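Local coordinates for protein putative polysaccharide binding proteins (DUF1812) (Bacteroides thetaiotaomicron VPI-5482, PDB 3GF8) that probably serves as a fimbrial assembly or anchor lipoprotein of the outer membrane and may bind polysaccharide, though its exact function is not established, at residues Tyr24-Ala29 and Gln258-Arg263; Arg147-Val152 and Asn213-Met218. All coordinates share one frame; numbering follows the deposited sequence.

Contact 1. Residues Tyr24-Ala29 and Gln258-Arg263; sequences YNMEFA and QEYLDR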
ATOM      1  N   TYR A  24       7.269   7.251  -7.873  1.00 30.45           N
ATOM      2  CA  TYR A  24       6.841   5.896  -8.309  1.00 30.46           C
ATOM      3  C   TYR A  24       5.285   5.726  -8.219  1.00 30.34           C
ATOM      4  O   TYR A  24       4.745   4.995  -7.387  1.00 30.01           O
ATOM      5  CB  TYR A  24       7.614   4.831  -7.528  1.00 25.71           C
ATOM      6  CG  TYR A  24       7.717   3.495  -8.213  1.00 29.53           C
ATOM      7  CD1 TYR A  24       8.395   3.354  -9.407  1.00 33.92           C
ATOM      8  CD2 TYR A  24       7.169   2.363  -7.652  1.00 30.25           C
ATOM      9  CE1 TYR A  24       8.500   2.131 -10.031  1.00 28.96           C
ATOM     10  CE2 TYR A  24       7.267   1.134  -8.269  1.00 25.78           C
ATOM     11  CZ  TYR A  24       7.950   1.025  -9.454  1.00 28.61           C
ATOM     12  OH  TYR A  24       8.053  -0.199 -10.078  1.00 29.08           O
ATOM     13  N   ASN A  25       4.581   6.418  -9.113  1.00 30.67           N
ATOM     14  CA  ASN A  25       3.128   6.459  -9.116  1.00 28.19           C
ATOM     15  C   ASN A  25       2.627   6.507 -10.556  1.00 30.75           C
ATOM     16  O   ASN A  25       3.446   6.551 -11.466  1.00 28.84           O
ATOM     17  CB  ASN A  25       2.618   7.657  -8.321  1.00 24.98           C
ATOM     18  CG  ASN A  25       3.238   8.963  -8.751  1.00 27.11           C
ATOM     19  OD1 ASN A  25       3.140   9.373  -9.908  1.00 28.77           O
ATOM     20  ND2 ASN A  25       3.899   9.632  -7.807  1.00 23.64           N
HETATM   21  N   MSE A  26       1.302   6.506 -10.776  1.00 28.33           N
HETATM   22  CA  MSE A  26       0.798   6.498 -12.143  1.00 30.27           C
HETATM   23  C   MSE A  26       0.940   7.850 -12.830  1.00 31.25           C
HETATM   24  O   MSE A  26       0.765   7.929 -14.030  1.00 33.73           O
HETATM   25  CB  MSE A  26      -0.637   6.005 -12.234  1.00 26.51           C
HETATM   26  CG  MSE A  26      -0.788   4.581 -11.757  1.00 30.39           C
HETATM   27 SE   MSE A  26       0.063   3.343 -12.940  0.75 21.42          SE
HETATM   28  CE  MSE A  26      -1.403   3.325 -14.244  1.00 25.61           C
ATOM     29  N   GLU A  27       1.302   8.894 -12.100  1.00 31.00           N
ATOM     30  CA  GLU A  27       1.561  10.171 -12.736  1.00 30.17           C
ATOM     31  C   GLU A  27       3.042  10.283 -13.094  1.00 32.09           C
ATOM     32  O   GLU A  27       3.479  11.286 -13.632  1.00 31.73           O
ATOM     33  CB  GLU A  27       1.119  11.326 -11.826  1.00 30.10           C
ATOM     34  CG  GLU A  27      -0.391  11.328 -11.501  1.00 28.04           C
ATOM     35  N   PHE A  28       3.842   9.264 -12.793  1.00 33.26           N
ATOM     36  CA  PHE A  28       5.277   9.333 -13.112  1.00 31.92           C
ATOM     37  C   PHE A  28       5.887  10.687 -12.736  1.00 30.36           C
ATOM     38  O   PHE A  28       6.749  11.198 -13.441  1.00 30.68           O
ATOM     39  CB  PHE A  28       5.497   9.046 -14.612  1.00 31.09           C
ATOM     40  CG  PHE A  28       5.230   7.649 -14.968  1.00 27.40           C
ATOM     41  CD1 PHE A  28       3.937   7.193 -15.062  1.00 25.57           C
ATOM     42  CD2 PHE A  28       6.261   6.752 -15.108  1.00 34.12           C
ATOM     43  CE1 PHE A  28       3.669   5.863 -15.323  1.00 28.16           C
ATOM     44  CE2 PHE A  28       5.997   5.419 -15.396  1.00 31.34           C
ATOM     45  CZ  PHE A  28       4.696   4.979 -15.507  1.00 29.41           C
ATOM     46  N   ALA A  29       5.460  11.257 -11.619  1.00 31.25           N
ATOM     47  CA  ALA A  29       5.935  12.574 -11.195  1.00 31.00           C
ATOM     48  C   ALA A  29       6.003  12.626  -9.671  1.00 32.60           C
ATOM     49  O   ALA A  29       5.283  11.894  -8.989  1.00 33.05           O
ATOM     50  CB  ALA A  29       5.016  13.643 -11.749  1.00 29.29           C
ATOM     51  N   GLN A 258       3.542  -6.222 -11.047  1.00 27.42           N
ATOM     52  CA  GLN A 258       4.002  -5.676  -9.759  1.00 23.56           C
ATOM     53  C   GLN A 258       4.202  -4.178  -9.823  1.00 27.58           C
ATOM     54  O   GLN A 258       3.953  -3.462  -8.864  1.00 28.91           O
ATOM     55  CB  GLN A 258       5.293  -6.318  -9.273  1.00 22.99           C
ATOM     56  CG  GLN A 258       5.650  -5.882  -7.810  1.00 20.66           C
ATOM     57  CD  GLN A 258       4.556  -6.257  -6.815  1.00 24.28           C
ATOM     58  OE1 GLN A 258       4.219  -7.420  -6.696  1.00 26.56           O
ATOM     59  NE2 GLN A 258       3.963  -5.256  -6.143  1.00 24.43           N
ATOM     60  N   GLU A 259       4.666  -3.707 -10.972  1.00 28.00           N
ATOM     61  CA  GLU A 259       4.895  -2.308 -11.151  1.00 26.84           C
ATOM     62  C   GLU A 259       3.607  -1.533 -11.160  1.00 25.41           C
ATOM     63  O   GLU A 259       3.550  -0.454 -10.571  1.00 22.57           O
ATOM     64  CB  GLU A 259       5.678  -2.037 -12.419  1.00 26.23           C
ATOM     65  CG  GLU A 259       5.987  -0.553 -12.569  1.00 33.26           C
ATOM     66  CD  GLU A 259       7.038  -0.256 -13.629  1.00 46.03           C
ATOM     67  OE1 GLU A 259       7.494  -1.213 -14.332  1.00 49.65           O
ATOM     68  OE2 GLU A 259       7.397   0.943 -13.742  1.00 37.26           O
ATOM     69  N   TYR A 260       2.572  -2.082 -11.807  1.00 27.64           N
ATOM     70  CA  TYR A 260       1.254  -1.462 -11.764  1.00 27.04           C
ATOM     71  C   TYR A 260       0.700  -1.468 -10.334  1.00 28.09           C
ATOM     72  O   TYR A 260       0.220  -0.453  -9.824  1.00 28.39           O
ATOM     73  CB  TYR A 260       0.292  -2.184 -12.676  1.00 25.51           C
ATOM     74  CG  TYR A 260      -1.116  -1.662 -12.597  1.00 27.56           C
ATOM     75  CD1 TYR A 260      -1.394  -0.325 -12.824  1.00 29.20           C
ATOM     76  CD2 TYR A 260      -2.184  -2.517 -12.316  1.00 29.16           C
ATOM     77  CE1 TYR A 260      -2.699   0.144 -12.761  1.00 26.27           C
ATOM     78  CE2 TYR A 260      -3.483  -2.063 -12.287  1.00 31.33           C
ATOM     79  CZ  TYR A 260      -3.732  -0.727 -12.497  1.00 28.16           C
ATOM     80  OH  TYR A 260      -5.010  -0.274 -12.442  1.00 26.15           O
ATOM     81  N   LEU A 261       0.788  -2.615  -9.681  1.00 28.73           N
ATOM     82  CA  LEU A 261       0.313  -2.724  -8.299  1.00 29.53           C
ATOM     83  C   LEU A 261       1.013  -1.734  -7.333  1.00 27.77           C
ATOM     84  O   LEU A 261       0.382  -1.196  -6.404  1.00 29.09           O
ATOM     85  CB  LEU A 261       0.472  -4.152  -7.799  1.00 29.01           C
ATOM     86  CG  LEU A 261      -0.382  -5.200  -8.519  1.00 28.51           C
ATOM     87  CD1 LEU A 261      -0.111  -6.599  -7.885  1.00 28.61           C
ATOM     88  CD2 LEU A 261      -1.858  -4.808  -8.498  1.00 20.19           C
ATOM     89  N   ASP A 262       2.294  -1.480  -7.554  1.00 26.02           N
ATOM     90  CA  ASP A 262       3.038  -0.557  -6.694  1.00 24.77           C
ATOM     91  C   ASP A 262       2.732   0.866  -7.041  1.00 23.04           C
ATOM     92  O   ASP A 262       2.548   1.720  -6.138  1.00 25.69           O
ATOM     93  CB  ASP A 262       4.545  -0.732  -6.824  1.00 27.78           C
ATOM     94  CG  ASP A 262       5.042  -2.003  -6.203  1.00 25.27           C
ATOM     95  OD1 ASP A 262       4.427  -2.513  -5.248  1.00 37.07           O
ATOM     96  OD2 ASP A 262       6.069  -2.495  -6.683  1.00 32.21           O
ATOM     97  N   ARG A 263       2.679   1.145  -8.335  1.00 20.22           N
ATOM     98  CA  ARG A 263       2.499   2.525  -8.785  1.00 23.56           C
ATOM     99  C   ARG A 263       1.104   3.063  -8.549  1.00 24.92           C
ATOM    100  O   ARG A 263       0.934   4.235  -8.250  1.00 26.23           O
ATOM    101  CB  ARG A 263       2.808   2.656 -10.272  1.00 25.28           C
ATOM    102  CG  ARG A 263       4.249   2.929 -10.598  1.00 26.90           C
ATOM    103  CD  ARG A 263       4.348   3.232 -12.083  1.00 35.84           C
ATOM    104  NE  ARG A 263       5.719   3.173 -12.551  1.00 35.88           N
ATOM    105  CZ  ARG A 263       6.589   4.174 -12.487  1.00 35.77           C
ATOM    106  NH1 ARG A 263       6.260   5.370 -11.987  1.00 27.86           N
ATOM    107  NH2 ARG A 263       7.812   3.973 -12.955  1.00 35.34           N
TER
HETATM  108  O   HOH W   1       4.372   3.404  -5.256  1.00 24.96           O
HETATM  109  O   HOH W   2       7.556  -2.253  -8.835  1.00 29.56           O
HETATM  110  O   HOH W   3      -0.739   7.027  -8.918  1.00 32.43           O
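The guanidinium of R263 sits between two aromatic rings of the loop, F28 over one face and Y24 over the other. On the F28 side the groups are stacked, with ring and guanidinium centres 3.8 Å apart and planes 19° apart. The Y24 ring is more tilted, its plane 41° from the guanidinium. R263 CG lies over the centre of the Y24 ring, a CH-pi contact. At the guanidinium edge, R263 NH1 donates to N25 O at 3.1 Å, in the plane of the group. The same N25 O takes F28 N from the opposite face, the bond that closes the N25-F28 type I turn.

Beyond this first shell, E259 fixes the rotation of the guanidinium. R263 NE, at 3.0 Å, and NH2 both grip the single oxygen E259 OE2 in a side-on salt bridge. An alanine in place of R263 would probably leave E259 without its charge partner and open a gap between Y24 and F28. Y24 CG is anti to its backbone N (chi1 -156°), and the ring reaches along the helix. Its OH lies 3.3 Å from E259 CG and shares a water with D262 OD2. A second water joins Y24 O to D262 O. The SE of selenomethionine M26 meets the edge of the Y260 ring in a Met-aromatic contact; M26 CE is 3.7 Å from Y260 CE1. N25 ND2 bonds A29 O at 2.9 Å and ties the start of the turn to the residue just after it. Y260 OH bonds E251. D262 forms a salt bridge with R216, just past strand 209-214.

The loop follows strand 16-21 and precedes helix 32-35. It packs on the short helix 257-263, just ahead of strand 266-273. The helix thus lies between loop 24-29 and the end of strand 209-214.

Contact 2. Residues Arg147-Val152 and Asn213-Met218; sequences RDTKIV and NTMRLM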
ATOM      1  N   ARG A 147       4.574   3.324  -2.391  1.00 24.85           N
ATOM      2  CA  ARG A 147       3.362   3.312  -1.611  1.00 25.14           C
ATOM      3  C   ARG A 147       2.942   1.905  -1.353  1.00 25.03           C
ATOM      4  O   ARG A 147       2.871   1.093  -2.280  1.00 23.76           O
ATOM      5  CB  ARG A 147       2.233   4.092  -2.279  1.00 25.62           C
ATOM      6  CG  ARG A 147       1.039   4.226  -1.381  1.00 24.84           C
ATOM      7  CD  ARG A 147       0.063   5.318  -1.825  1.00 25.46           C
ATOM      8  NE  ARG A 147      -1.260   5.068  -1.260  1.00 21.14           N
ATOM      9  CZ  ARG A 147      -2.318   5.837  -1.454  1.00 24.72           C
ATOM     10  NH1 ARG A 147      -2.255   6.906  -2.232  1.00 24.45           N
ATOM     11  NH2 ARG A 147      -3.458   5.530  -0.875  1.00 27.24           N
ATOM     12  N   ASP A 148       2.662   1.615  -0.077  1.00 24.50           N
ATOM     13  CA  ASP A 148       2.359   0.246   0.347  1.00 24.19           C
ATOM     14  C   ASP A 148       0.876   0.014   0.666  1.00 23.41           C
ATOM     15  O   ASP A 148       0.382  -1.135   0.640  1.00 24.95           O
ATOM     16  CB  ASP A 148       3.195  -0.092   1.598  1.00 27.17           C
ATOM     17  CG  ASP A 148       4.597  -0.600   1.271  1.00 24.56           C
ATOM     18  OD1 ASP A 148       4.948  -0.784   0.084  1.00 24.39           O
ATOM     19  OD2 ASP A 148       5.357  -0.823   2.234  1.00 26.42           O
ATOM     20  N   THR A 149       0.174   1.083   1.018  1.00 23.32           N
ATOM     21  CA  THR A 149      -1.228   0.984   1.353  1.00 20.94           C
ATOM     22  C   THR A 149      -2.062   1.299   0.099  1.00 24.28           C
ATOM     23  O   THR A 149      -1.717   2.186  -0.697  1.00 25.31           O
ATOM     24  CB  THR A 149      -1.586   1.888   2.519  1.00 20.67           C
ATOM     25  OG1 THR A 149      -1.044   3.185   2.305  1.00 19.53           O
ATOM     26  CG2 THR A 149      -1.041   1.311   3.820  1.00 23.12           C
ATOM     27  N   LYS A 150      -3.143   0.534  -0.073  1.00 23.02           N
ATOM     28  CA  LYS A 150      -3.922   0.558  -1.298  1.00 25.89           C
ATOM     29  C   LYS A 150      -5.415   0.786  -0.968  1.00 25.36           C
ATOM     30  O   LYS A 150      -6.023   0.074  -0.154  1.00 25.86           O
ATOM     31  CB  LYS A 150      -3.698  -0.756  -2.052  1.00 24.15           C
ATOM     32  CG  LYS A 150      -2.244  -1.060  -2.322  1.00 27.75           C
ATOM     33  CD  LYS A 150      -1.609  -0.072  -3.351  1.00 26.27           C
ATOM     34  CE  LYS A 150      -0.097   0.024  -3.201  1.00 29.51           C
ATOM     35  NZ  LYS A 150       0.560   0.802  -4.324  1.00 20.10           N
ATOM     36  N   ILE A 151      -5.998   1.785  -1.599  1.00 25.58           N
ATOM     37  CA  ILE A 151      -7.368   2.142  -1.352  1.00 27.51           C
ATOM     38  C   ILE A 151      -8.163   1.637  -2.547  1.00 30.42           C
ATOM     39  O   ILE A 151      -7.726   1.763  -3.698  1.00 32.04           O
ATOM     40  CB  ILE A 151      -7.486   3.645  -1.130  1.00 27.52           C
ATOM     41  CG1 ILE A 151      -6.741   4.004   0.178  1.00 31.14           C
ATOM     42  CG2 ILE A 151      -8.957   4.047  -1.069  1.00 25.99           C
ATOM     43  CD1 ILE A 151      -6.767   5.422   0.546  1.00 30.53           C
ATOM     44  N   VAL A 152      -9.297   1.009  -2.279  1.00 30.59           N
ATOM     45  CA  VAL A 152     -10.130   0.468  -3.360  1.00 31.68           C
ATOM     46  C   VAL A 152     -11.583   0.831  -3.101  1.00 32.92           C
ATOM     47  O   VAL A 152     -12.072   0.667  -1.983  1.00 36.39           O
ATOM     48  CB  VAL A 152     -10.003  -1.055  -3.537  1.00 28.47           C
ATOM     49  CG1 VAL A 152      -8.583  -1.508  -3.394  1.00 34.36           C
ATOM     50  CG2 VAL A 152     -10.843  -1.759  -2.557  1.00 41.15           C
ATOM     51  N   ASN A 213      -9.521  -0.480   2.373  1.00 25.54           N
ATOM     52  CA  ASN A 213      -8.083  -0.430   2.091  1.00 26.15           C
ATOM     53  C   ASN A 213      -7.298  -1.664   2.546  1.00 24.94           C
ATOM     54  O   ASN A 213      -7.713  -2.387   3.418  1.00 26.52           O
ATOM     55  CB  ASN A 213      -7.400   0.881   2.560  1.00 22.47           C
ATOM     56  CG  ASN A 213      -7.503   1.170   4.063  1.00 25.43           C
ATOM     57  OD1 ASN A 213      -6.997   2.213   4.524  1.00 23.13           O
ATOM     58  ND2 ASN A 213      -8.177   0.326   4.811  1.00 18.90           N
ATOM     59  N   THR A 214      -6.155  -1.905   1.933  1.00 23.36           N
ATOM     60  CA  THR A 214      -5.346  -3.015   2.380  1.00 23.32           C
ATOM     61  C   THR A 214      -3.880  -2.635   2.312  1.00 22.73           C
ATOM     62  O   THR A 214      -3.531  -1.534   1.904  1.00 23.16           O
ATOM     63  CB  THR A 214      -5.626  -4.302   1.548  1.00 21.95           C
ATOM     64  OG1 THR A 214      -4.962  -5.410   2.163  1.00 23.73           O
ATOM     65  CG2 THR A 214      -5.167  -4.124   0.075  1.00 17.24           C
HETATM   66  N   MSE A 215      -3.022  -3.563   2.716  1.00 23.97           N
HETATM   67  CA  MSE A 215      -1.578  -3.360   2.622  1.00 23.38           C
HETATM   68  C   MSE A 215      -1.177  -3.780   1.178  1.00 23.92           C
HETATM   69  O   MSE A 215      -2.011  -3.706   0.291  1.00 23.00           O
HETATM   70  CB  MSE A 215      -0.910  -4.141   3.755  1.00 21.49           C
HETATM   71  CG  MSE A 215      -1.316  -3.585   5.135  1.00 28.28           C
HETATM   72 SE   MSE A 215      -0.230  -2.081   5.607  0.75 21.48          SE
HETATM   73  CE  MSE A 215       1.353  -3.161   5.971  1.00 32.51           C
ATOM     74  N   ARG A 216       0.060  -4.218   0.944  1.00 24.95           N
ATOM     75  CA  ARG A 216       0.612  -4.331  -0.401  1.00 22.45           C
ATOM     76  C   ARG A 216      -0.139  -5.324  -1.231  1.00 23.50           C
ATOM     77  O   ARG A 216      -0.512  -6.409  -0.721  1.00 22.34           O
ATOM     78  CB  ARG A 216       2.068  -4.769  -0.356  1.00 25.91           C
ATOM     79  CG  ARG A 216       2.987  -3.747   0.335  1.00 24.94           C
ATOM     80  CD  ARG A 216       4.434  -4.056   0.059  1.00 20.38           C
ATOM     81  NE  ARG A 216       4.753  -3.766  -1.331  1.00 27.52           N
ATOM     82  CZ  ARG A 216       5.734  -4.335  -2.031  1.00 25.51           C
ATOM     83  NH1 ARG A 216       6.501  -5.278  -1.506  1.00 30.57           N
ATOM     84  NH2 ARG A 216       5.945  -3.975  -3.275  1.00 26.83           N
ATOM     85  N   LEU A 217      -0.411  -4.936  -2.485  1.00 21.28           N
ATOM     86  CA  LEU A 217      -0.909  -5.879  -3.496  1.00 24.14           C
ATOM     87  C   LEU A 217       0.288  -6.468  -4.243  1.00 25.71           C
ATOM     88  O   LEU A 217       1.043  -5.745  -4.862  1.00 26.18           O
ATOM     89  CB  LEU A 217      -1.904  -5.203  -4.452  1.00 25.03           C
ATOM     90  CG  LEU A 217      -3.169  -4.688  -3.737  1.00 23.17           C
ATOM     91  CD1 LEU A 217      -3.897  -3.641  -4.559  1.00 20.96           C
ATOM     92  CD2 LEU A 217      -4.090  -5.857  -3.360  1.00 21.11           C
HETATM   93  N   MSE A 218       0.458  -7.786  -4.139  1.00 26.53           N
HETATM   94  CA  MSE A 218       1.613  -8.513  -4.683  1.00 25.68           C
HETATM   95  C   MSE A 218       1.231  -9.419  -5.858  1.00 28.52           C
HETATM   96  O   MSE A 218       0.243 -10.187  -5.813  1.00 28.07           O
HETATM   97  CB  MSE A 218       2.251  -9.386  -3.583  1.00 21.94           C
HETATM   98  CG  MSE A 218       2.735  -8.579  -2.350  1.00 22.06           C
HETATM   99 SE   MSE A 218       3.900  -7.094  -2.744  0.75 17.88          SE
HETATM  100  CE  MSE A 218       5.433  -8.172  -3.403  1.00 15.91           C
TER
HETATM  101  O   HOH W   4       3.339  -1.663  -2.829  1.00 22.13           O
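K150 and T214 face each other as an antiparallel hydrogen-bonded pair. K150 N donates to T214 O and T214 N to K150 O, both at 2.9 Å. The next pair, I151 with N213, is non-hydrogen-bonded. Its side chains lie side by side, and I151 CG1 comes 4.0 Å from N213 CB.

L217 CD1 packs on K150 CG at 3.8 Å, where the lysine chain bends at chi2 (-68°). T149 CG2 touches the selenium of M215.

The charged pair is D148 with R216. D148 OD1 lies 3.3 Å from R216 NE but well out of the guanidinium plane, a pairing of charge with no N-H aimed at the oxygen. The carboxylate also lies against R216 CG and CD. A water accepts from R216 NE and lies within hydrogen-bonding distance of R147 O. The stronger partners lie outside: N185 for D148 and D262 for R216. K150 NZ bonds R147 O and has S265 OG, Q264 O and probably L261 O about it, more acceptors than it has protons. N213 is held by K118 and M120.

Most residues here are buried, yet much of the chemistry is polar. Oxygens around the lysine amine would probably favour its charged form. The contact is an antiparallel bridge deep in this fimbrillin-superfamily protein, joining strand 139-158, where it resumes after a break, to the end of strand 209-214 through backbone bonds and buried polar groups.

In the fold
From the N terminus, the chain runs through strand 16-21 into loop 24-29, the first half of contact 1. It then builds several strands before reaching 147-152 on strand 139-158. Contact 2 closes a loop of 60 residues, which contains strands and no helix, when 213-218 returns at the end of strand 209-214. The chain continues through strands 224-229 and 235-240 to helix 257-263, where contact 1 closes its much longer loop of 228 residues. Contact 2 thus lies wholly within that span, and the two do not cross. Helix 257-263 touches both contacts. Strand 139-158 pairs in parallel with 16-21, before the loop, and with 266-273, after the helix.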